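Local coordinates for sulfate permease family protein (Vibrio cholerae, PDB 4DGH) that is the STAS domain of a SulP-family membrane protein that probably works as an anion transporter, at residues Ile82-Ser87 against Lys104-Gln109. Numbering follows the deposited sequence. Where two conformers were deposited one is given.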
loop_
_atom_site.group_PDB
_atom_site.type_symbol
_atom_site.label_atom_id
_atom_site.label_comp_id
_atom_site.label_asym_id
_atom_site.label_seq_id
_atom_site.Cartn_x
_atom_site.Cartn_y
_atom_site.Cartn_z
ATOM N N ILE A 82 18.579 12.126 -15.324
ATOM C CA ILE A 82 18.379 12.588 -13.915
ATOM C C ILE A 82 19.602 12.242 -13.079
ATOM O O ILE A 82 20.059 11.082 -13.083
ATOM C CB ILE A 82 17.127 11.999 -13.304
ATOM C CG1 ILE A 82 15.963 12.165 -14.274
ATOM C CG2 ILE A 82 16.851 12.652 -11.911
ATOM C CD1 ILE A 82 14.764 11.273 -13.976
ATOM N N LYS A 83 20.133 13.265 -12.393
ATOM C CA LYS A 83 21.172 13.074 -11.396
ATOM C C LYS A 83 20.521 12.667 -10.080
ATOM O O LYS A 83 19.574 13.316 -9.625
ATOM C CB LYS A 83 21.897 14.412 -11.206
ATOM C CG LYS A 83 22.942 14.428 -10.132
ATOM C CD LYS A 83 23.764 15.745 -10.208
ATOM C CE LYS A 83 25.002 15.609 -9.368
ATOM N NZ LYS A 83 25.921 16.811 -9.527
ATOM N N VAL A 84 21.000 11.592 -9.493
ATOM C CA VAL A 84 20.385 11.004 -8.340
ATOM C C VAL A 84 21.302 11.217 -7.152
ATOM O O VAL A 84 22.537 10.903 -7.256
ATOM C CB VAL A 84 20.095 9.525 -8.544
ATOM C CG1 VAL A 84 19.541 8.884 -7.238
ATOM C CG2 VAL A 84 19.229 9.294 -9.795
ATOM N N LEU A 85 20.785 11.896 -6.115
ATOM C CA LEU A 85 21.481 11.960 -4.837
ATOM C C LEU A 85 20.813 10.969 -3.859
ATOM O O LEU A 85 19.622 10.727 -3.961
ATOM C CB LEU A 85 21.409 13.355 -4.200
ATOM C CG LEU A 85 22.218 14.542 -4.751
ATOM C CD1 LEU A 85 22.557 14.510 -6.221
ATOM C CD2 LEU A 85 21.758 15.901 -4.254
ATOM N N ILE A 86 21.591 10.472 -2.883
ATOM C CA ILE A 86 21.050 9.613 -1.890
ATOM C C ILE A 86 21.310 10.268 -0.533
ATOM O O ILE A 86 22.447 10.799 -0.277
ATOM C CB ILE A 86 21.772 8.291 -1.982
ATOM C CG1 ILE A 86 21.336 7.515 -3.269
ATOM C CG2 ILE A 86 21.569 7.495 -0.691
ATOM C CD1 ILE A 86 22.183 6.241 -3.397
ATOM N N SER A 87 20.321 10.250 0.353
ATOM C CA SER A 87 20.544 10.760 1.729
ATOM C C SER A 87 19.999 9.810 2.764
ATOM O O SER A 87 19.126 9.054 2.476
ATOM C CB SER A 87 19.858 12.114 1.915
ATOM O OG SER A 87 18.435 12.074 1.678
ATOM N N LYS A 104 29.209 3.824 -6.121
ATOM C CA LYS A 104 29.833 3.911 -7.451
ATOM C C LYS A 104 28.853 4.442 -8.427
ATOM O O LYS A 104 29.145 5.398 -9.121
ATOM C CB LYS A 104 30.327 2.529 -7.953
ATOM C CG LYS A 104 30.898 2.590 -9.369
ATOM C CD LYS A 104 30.908 1.222 -10.036
ATOM C CE LYS A 104 31.523 1.349 -11.419
ATOM N NZ LYS A 104 32.010 0.017 -11.843
ATOM N N LEU A 105 27.656 3.852 -8.453
ATOM C CA LEU A 105 26.672 4.228 -9.448
ATOM C C LEU A 105 26.290 5.679 -9.370
ATOM O O LEU A 105 26.166 6.338 -10.385
ATOM C CB LEU A 105 25.435 3.373 -9.240
ATOM C CG LEU A 105 24.275 3.445 -10.200
ATOM C CD1 LEU A 105 24.825 3.389 -11.638
ATOM C CD2 LEU A 105 23.327 2.281 -9.819
ATOM N N VAL A 106 26.043 6.195 -8.176
ATOM C CA VAL A 106 25.586 7.555 -8.158
ATOM C C VAL A 106 26.711 8.569 -7.994
ATOM O O VAL A 106 26.523 9.751 -8.288
ATOM C CB VAL A 106 24.554 7.872 -7.055
ATOM C CG1 VAL A 106 23.238 7.058 -7.205
ATOM C CG2 VAL A 106 25.192 7.693 -5.723
ATOM N N GLY A 107 27.873 8.102 -7.526
ATOM C CA GLY A 107 29.003 9.017 -7.349
ATOM C C GLY A 107 29.138 9.318 -5.849
ATOM O O GLY A 107 28.160 9.666 -5.206
ATOM N N GLU A 108 30.344 9.141 -5.257
ATOM C CA GLU A 108 30.556 9.427 -3.788
ATOM C C GLU A 108 30.102 10.803 -3.405
ATOM O O GLU A 108 29.593 10.990 -2.290
ATOM C CB GLU A 108 32.061 9.383 -3.356
ATOM C CG GLU A 108 32.737 8.222 -4.012
ATOM C CD GLU A 108 34.260 8.147 -3.863
ATOM O OE1 GLU A 108 34.925 9.194 -3.587
ATOM O OE2 GLU A 108 34.747 6.970 -4.070
ATOM N N GLN A 109 30.314 11.757 -4.298
ATOM C CA GLN A 109 30.041 13.167 -3.983
ATOM C C GLN A 109 28.490 13.441 -3.882
ATOM O O GLN A 109 28.071 14.484 -3.384
ATOM C CB GLN A 109 30.717 14.096 -4.991
ATOM C CG GLN A 109 30.154 13.989 -6.426
ATOM C CD GLN A 109 30.762 12.817 -7.284
ATOM O OE1 GLN A 109 31.244 11.792 -6.787
ATOM N NE2 GLN A 109 30.772 13.020 -8.584
HETATM O O HOH W 1 23.521 10.149 -9.876
#
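In the STAS domain, the short helix 102-106 packs against strand 83-87 of the parallel sheet through Val106 at its C-terminal end, with Ile102 of the same helix also touching Ile86. Val106 reaches across with its whole isopropyl group: CB sits 3.6 Å from Val84 O, and CG1 is the branch that meets both strand residues, which approach it from directions nearly at right angles to each other. Val106 CG1 lies 4.1 Å from Val84 CG1, the branch set anti to the backbone N (chi1 175°). Ile86 brings in CD1, which lands 4.0 Å from Val106 CG1 and nearly as close to CG2, so the methyl touches both branches. The valine crosses each of its two partners at roughly a right angle.

Strand 83-87 runs between strands 51-55 and 111-112, and helix 64-78 packs on the same patch, with Phe77 and His78 against Val84. After Val106 the chain leaves the helix at Gly107, whose positive phi (104°) leads toward strand 111-112; just before that strand, Asn110 makes a backbone hydrogen bond with Ile86, and its ND2 bonds to Val106 O.

No direct hydrogen bond joins the two segments. A water bridges them instead, accepting from Val84 N at 2.9 Å and donating a weak bond to Val106 O at 3.4 Å, which gives the strand N-H a partner in this buried place.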